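Long-range contact in agmatine N-acetyltransferase (Drosophila melanogaster, PDB 7CIW), which transfers the acetyl group of acetyl-CoA to the amine agmatine, and probably also acylates arylalkylamines such as dopamine and serotonin: residues P58-L66 with L146-L157. The protein carries 1 engineered substitution. Sequence-based numbering, arbitrary orientation.
Sequences PFGTCFVAL and LMETVAQRGRDL
Over one face of the Phe63 ring sits the methyl of Thr149, a CH-pi contact with CG2 3.6 Å from the ring centroid and only 9° off the normal. Arg153 CB and Val150 CG2 approach the same ring obliquely, and Leu146 CD2 meets Phe63 CB at 4.1 Å. The second flat group, the Arg153 guanidinium, stands almost perpendicular to the ring, at 86°. Leu157 CD2, four residues on, covers one of its faces, while the carbonyl of Phe59 lies at its edge, where Arg153 NH2 donates to Phe59 O over 2.8 Å at 158°. Arg153 NE stays 2.9 Å from Gly60 O, a carbonyl that accepts from Gln13.

Torsions explain the division of labour. Thr149 CG2 is anti to the backbone N, which presents the methyl to the ring, whereas OG1 lies beside that N and bonds to Lys3 and the carbonyl of Arg145. Arg153 bends at its second torsion, turning its chain along the loop; its CG packs 3.7 Å from Thr61 CG2, which touches Leu157 CD1 as well. Thr61 OG1 is satisfied by Ala77 O.

The pairing illustrates how an alpha/beta fold seats a helix on its sheet: helix 142-156 of the GNAT core follows the CoA-binding strand 125-133, and the axes of segments 62-66 and 146-156 approach to 9.0 Å and run roughly antiparallel. Were Arg153 an alanine, Phe59 O would probably lose this donor and Thr61 CG2 its aliphatic neighbour. Gly60 has positive phi, and a CB there would collide with Arg153 NH2. Chemically, then, an apolar interior centred on Phe63 gives way to a polar margin, where a cationic side chain donates to the Phe59 carbonyl oxygen and its aliphatic part continues the packing.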
ATOM      1  N   PRO A  58      12.073   7.687  -4.667  1.00 14.64           N
ATOM      2  CA  PRO A  58      12.585   9.046  -4.936  1.00 16.98           C
ATOM      3  C   PRO A  58      11.678  10.160  -4.444  1.00 16.30           C
ATOM      4  O   PRO A  58      12.135  11.303  -4.333  1.00 19.06           O
ATOM      5  CB  PRO A  58      12.718   9.077  -6.465  1.00 18.43           C
ATOM      6  CG  PRO A  58      12.909   7.641  -6.841  1.00 18.35           C
ATOM      7  CD  PRO A  58      11.976   6.904  -5.916  1.00 16.89           C
ATOM      8  N   PHE A  59      10.407   9.870  -4.165  1.00 15.22           N
ATOM      9  CA  PHE A  59       9.490  10.883  -3.662  1.00 15.78           C
ATOM     10  C   PHE A  59       9.743  11.247  -2.210  1.00 16.78           C
ATOM     11  O   PHE A  59       9.140  12.207  -1.728  1.00 18.02           O
ATOM     12  CB  PHE A  59       8.042  10.412  -3.797  1.00 13.79           C
ATOM     13  CG  PHE A  59       7.608  10.171  -5.203  1.00 14.80           C
ATOM     14  CD1 PHE A  59       7.792  11.139  -6.178  1.00 18.01           C
ATOM     15  CD2 PHE A  59       7.020   8.966  -5.556  1.00 18.81           C
ATOM     16  CE1 PHE A  59       7.385  10.918  -7.475  1.00 18.27           C
ATOM     17  CE2 PHE A  59       6.620   8.733  -6.861  1.00 20.83           C
ATOM     18  CZ  PHE A  59       6.800   9.715  -7.820  1.00 21.56           C
ATOM     19  N   GLY A  60      10.590  10.508  -1.497  1.00 16.58           N
ATOM     20  CA  GLY A  60      10.773  10.797  -0.086  1.00 15.56           C
ATOM     21  C   GLY A  60       9.578  10.443   0.761  1.00 16.26           C
ATOM     22  O   GLY A  60       9.415  10.978   1.857  1.00 19.66           O
ATOM     23  N   THR A  61       8.731   9.548   0.266  1.00 14.61           N
ATOM     24  CA  THR A  61       7.471   9.212   0.914  1.00 16.43           C
ATOM     25  C   THR A  61       7.461   7.760   1.376  1.00 17.40           C
ATOM     26  O   THR A  61       6.390   7.198   1.632  1.00 16.44           O
ATOM     27  CB  THR A  61       6.312   9.479  -0.043  1.00 15.80           C
ATOM     28  OG1 THR A  61       6.647   8.955  -1.332  1.00 17.71           O
ATOM     29  CG2 THR A  61       6.075  10.973  -0.161  1.00 16.81           C
ATOM     30  N   CYS A  62       8.632   7.148   1.483  1.00 12.98           N
ATOM     31  CA  CYS A  62       8.782   5.766   1.911  1.00 14.48           C
ATOM     32  C   CYS A  62       9.587   5.759   3.202  1.00 15.49           C
ATOM     33  O   CYS A  62      10.622   6.431   3.283  1.00 15.31           O
ATOM     34  CB  CYS A  62       9.492   4.957   0.833  1.00 17.11           C
ATOM     35  SG  CYS A  62       8.507   4.783  -0.658  1.00 17.91           S
ATOM     36  N   PHE A  63       9.096   5.045   4.221  1.00 14.42           N
ATOM     37  CA  PHE A  63       9.707   5.079   5.544  1.00 14.72           C
ATOM     38  C   PHE A  63       9.862   3.674   6.102  1.00 13.89           C
ATOM     39  O   PHE A  63       9.078   2.778   5.793  1.00 12.79           O
ATOM     40  CB  PHE A  63       8.882   5.939   6.518  1.00 12.84           C
ATOM     41  CG  PHE A  63       8.719   7.356   6.061  1.00 13.73           C
ATOM     42  CD1 PHE A  63       9.644   8.319   6.412  1.00 16.80           C
ATOM     43  CD2 PHE A  63       7.648   7.715   5.266  1.00 14.70           C
ATOM     44  CE1 PHE A  63       9.501   9.632   5.979  1.00 19.24           C
ATOM     45  CE2 PHE A  63       7.495   9.019   4.833  1.00 19.19           C
ATOM     46  CZ  PHE A  63       8.430   9.976   5.185  1.00 18.89           C
ATOM     47  N   VAL A  64      10.893   3.491   6.932  1.00 14.59           N
ATOM     48  CA  VAL A  64      11.113   2.224   7.616  1.00 14.69           C
ATOM     49  C   VAL A  64      11.309   2.461   9.103  1.00 15.60           C
ATOM     50  O   VAL A  64      11.784   3.515   9.534  1.00 17.75           O
ATOM     51  CB  VAL A  64      12.321   1.457   7.038  1.00 15.02           C
ATOM     52  CG1 VAL A  64      12.009   0.978   5.625  1.00 14.79           C
ATOM     53  CG2 VAL A  64      13.589   2.313   7.064  1.00 15.30           C
ATOM     54  N   ALA A  65      10.946   1.455   9.891  1.00 14.46           N
ATOM     55  CA  ALA A  65      11.307   1.393  11.301  1.00 14.21           C
ATOM     56  C   ALA A  65      12.510   0.471  11.457  1.00 17.03           C
ATOM     57  O   ALA A  65      12.515  -0.646  10.928  1.00 16.88           O
ATOM     58  CB  ALA A  65      10.133   0.890  12.146  1.00 15.12           C
ATOM     59  N   LEU A  66      13.531   0.960  12.160  1.00 17.45           N
ATOM     60  CA  LEU A  66      14.813   0.292  12.324  1.00 22.19           C
ATOM     61  C   LEU A  66      15.001  -0.119  13.773  1.00 20.92           C
ATOM     62  O   LEU A  66      14.676   0.642  14.686  1.00 20.55           O
ATOM     63  CB  LEU A  66      15.977   1.212  11.941  1.00 21.63           C
ATOM     64  CG  LEU A  66      16.190   1.647  10.506  1.00 19.58           C
ATOM     65  CD1 LEU A  66      17.405   2.582  10.429  1.00 24.99           C
ATOM     66  CD2 LEU A  66      16.390   0.421   9.644  1.00 19.79           C
ATOM     67  N   LEU A 146       3.955   4.443  11.337  1.00 14.59           N
ATOM     68  CA  LEU A 146       4.380   4.710   9.967  1.00 13.95           C
ATOM     69  C   LEU A 146       3.302   5.450   9.174  1.00 13.34           C
ATOM     70  O   LEU A 146       3.622   6.365   8.408  1.00 13.90           O
ATOM     71  CB  LEU A 146       4.767   3.404   9.266  1.00 12.51           C
ATOM     72  CG  LEU A 146       6.062   2.797   9.806  1.00 13.94           C
ATOM     73  CD1 LEU A 146       6.307   1.440   9.185  1.00 15.90           C
ATOM     74  CD2 LEU A 146       7.218   3.720   9.514  1.00 17.16           C
ATOM     75  N   MET A 147       2.024   5.076   9.339  1.00 13.19           N
ATOM     76  CA  MET A 147       0.953   5.819   8.670  1.00 13.99           C
ATOM     77  C   MET A 147       0.906   7.274   9.128  1.00 11.43           C
ATOM     78  O   MET A 147       0.668   8.180   8.319  1.00 13.45           O
ATOM     79  CB  MET A 147      -0.401   5.138   8.911  1.00 12.80           C
ATOM     80  CG  MET A 147      -0.511   3.759   8.260  1.00 11.27           C
ATOM     81  SD  MET A 147      -0.481   3.797   6.467  1.00 14.81           S
ATOM     82  CE  MET A 147      -2.049   4.585   6.078  1.00 16.54           C
ATOM     83  N   GLU A 148       1.136   7.529  10.420  1.00 12.52           N
ATOM     84  CA  GLU A 148       1.186   8.912  10.878  1.00 13.69           C
ATOM     85  C   GLU A 148       2.362   9.654  10.255  1.00 13.91           C
ATOM     86  O   GLU A 148       2.252  10.838   9.911  1.00 13.58           O
ATOM     87  CB  GLU A 148       1.261   8.956  12.403  1.00 14.51           C
ATOM     88  CG  GLU A 148      -0.021   8.453  13.068  1.00 16.71           C
ATOM     89  CD  GLU A 148      -1.090   9.531  13.176  1.00 32.41           C
ATOM     90  OE1 GLU A 148      -0.903  10.621  12.593  1.00 36.61           O
ATOM     91  OE2 GLU A 148      -2.121   9.288  13.843  1.00 42.11           O
ATOM     92  N   THR A 149       3.493   8.968  10.086  1.00 12.16           N
ATOM     93  CA  THR A 149       4.642   9.597   9.436  1.00 12.96           C
ATOM     94  C   THR A 149       4.313   9.982   8.006  1.00 13.63           C
ATOM     95  O   THR A 149       4.692  11.065   7.539  1.00 13.61           O
ATOM     96  CB  THR A 149       5.843   8.648   9.481  1.00 16.14           C
ATOM     97  OG1 THR A 149       6.109   8.305  10.846  1.00 18.39           O
ATOM     98  CG2 THR A 149       7.080   9.294   8.862  1.00 15.85           C
ATOM     99  N   VAL A 150       3.601   9.105   7.294  1.00 13.62           N
ATOM    100  CA  VAL A 150       3.179   9.413   5.932  1.00 14.88           C
ATOM    101  C   VAL A 150       2.239  10.609   5.921  1.00 12.78           C
ATOM    102  O   VAL A 150       2.351  11.491   5.062  1.00 12.68           O
ATOM    103  CB  VAL A 150       2.528   8.181   5.287  1.00 16.61           C
ATOM    104  CG1 VAL A 150       1.856   8.565   3.958  1.00 17.98           C
ATOM    105  CG2 VAL A 150       3.585   7.104   5.092  1.00 15.53           C
ATOM    106  N   ALA A 151       1.275  10.646   6.853  1.00 13.29           N
ATOM    107  CA  ALA A 151       0.353  11.776   6.884  1.00 13.69           C
ATOM    108  C   ALA A 151       1.089  13.096   7.063  1.00 14.34           C
ATOM    109  O   ALA A 151       0.730  14.098   6.437  1.00 14.59           O
ATOM    110  CB  ALA A 151      -0.680  11.604   8.002  1.00 12.80           C
ATOM    111  N   GLN A 152       2.102  13.130   7.934  1.00 14.35           N
ATOM    112  CA  GLN A 152       2.841  14.376   8.133  1.00 14.04           C
ATOM    113  C   GLN A 152       3.637  14.746   6.891  1.00 15.36           C
ATOM    114  O   GLN A 152       3.728  15.927   6.530  1.00 15.04           O
ATOM    115  CB  GLN A 152       3.779  14.267   9.339  1.00 13.30           C
ATOM    116  CG  GLN A 152       4.504  15.579   9.639  1.00 18.45           C
ATOM    117  CD  GLN A 152       3.538  16.711   9.952  1.00 21.87           C
ATOM    118  OE1 GLN A 152       2.680  16.573  10.817  1.00 20.59           O
ATOM    119  NE2 GLN A 152       3.669  17.835   9.242  1.00 21.20           N
ATOM    120  N   ARG A 153       4.213  13.749   6.223  1.00 14.81           N
ATOM    121  CA  ARG A 153       4.907  14.012   4.970  1.00 16.81           C
ATOM    122  C   ARG A 153       3.940  14.554   3.929  1.00 16.46           C
ATOM    123  O   ARG A 153       4.283  15.456   3.150  1.00 16.54           O
ATOM    124  CB  ARG A 153       5.587  12.729   4.493  1.00 17.21           C
ATOM    125  CG  ARG A 153       6.209  12.784   3.114  1.00 19.85           C
ATOM    126  CD  ARG A 153       7.356  13.765   3.045  1.00 23.38           C
ATOM    127  NE  ARG A 153       8.121  13.578   1.813  1.00 23.47           N
ATOM    128  CZ  ARG A 153       8.978  14.463   1.326  1.00 25.61           C
ATOM    129  NH1 ARG A 153       9.182  15.604   1.969  1.00 27.61           N
ATOM    130  NH2 ARG A 153       9.620  14.210   0.192  1.00 25.59           N
ATOM    131  N   GLY A 154       2.719  14.014   3.902  1.00 14.73           N
ATOM    132  CA  GLY A 154       1.710  14.541   3.003  1.00 14.53           C
ATOM    133  C   GLY A 154       1.363  15.986   3.304  1.00 14.22           C
ATOM    134  O   GLY A 154       1.227  16.798   2.393  1.00 15.62           O
ATOM    135  N   ARG A 155       1.191  16.311   4.590  1.00 12.98           N
ATOM    136  CA  ARG A 155       0.939  17.692   4.986  1.00 15.63           C
ATOM    137  C   ARG A 155       2.046  18.611   4.486  1.00 15.25           C
ATOM    138  O   ARG A 155       1.775  19.684   3.936  1.00 16.48           O
ATOM    139  CB  ARG A 155       0.830  17.784   6.505  1.00 17.69           C
ATOM    140  CG  ARG A 155      -0.496  17.343   7.086  1.00 20.46           C
ATOM    141  CD  ARG A 155      -0.609  17.801   8.532  1.00 25.03           C
ATOM    142  NE  ARG A 155       0.078  16.873   9.415  1.00 30.07           N
ATOM    143  CZ  ARG A 155      -0.472  15.767   9.911  1.00 24.07           C
ATOM    144  NH1 ARG A 155      -1.726  15.455   9.631  1.00 31.20           N
ATOM    145  NH2 ARG A 155       0.238  14.980  10.695  1.00 23.17           N
ATOM    146  N   ASP A 156       3.306  18.215   4.704  1.00 15.01           N
ATOM    147  CA  ASP A 156       4.433  19.029   4.259  1.00 17.50           C
ATOM    148  C   ASP A 156       4.396  19.235   2.751  1.00 16.64           C
ATOM    149  O   ASP A 156       4.728  20.319   2.255  1.00 16.44           O
ATOM    150  CB  ASP A 156       5.753  18.367   4.646  1.00 14.93           C
ATOM    151  CG  ASP A 156       6.031  18.394   6.129  1.00 20.72           C
ATOM    152  OD1 ASP A 156       5.252  19.001   6.895  1.00 22.55           O
ATOM    153  OD2 ASP A 156       7.056  17.797   6.519  1.00 25.21           O
ATOM    154  N   LEU A 157       4.011  18.194   2.003  1.00 14.48           N
ATOM    155  CA  LEU A 157       3.975  18.251   0.545  1.00 16.37           C
ATOM    156  C   LEU A 157       2.748  18.967   0.002  1.00 18.11           C
ATOM    157  O   LEU A 157       2.623  19.102  -1.222  1.00 20.87           O
ATOM    158  CB  LEU A 157       4.038  16.831  -0.034  1.00 16.10           C
ATOM    159  CG  LEU A 157       5.374  16.107   0.091  1.00 18.83           C
ATOM    160  CD1 LEU A 157       5.189  14.612  -0.126  1.00 19.80           C
ATOM    161  CD2 LEU A 157       6.382  16.658  -0.915  1.00 19.41           C
TER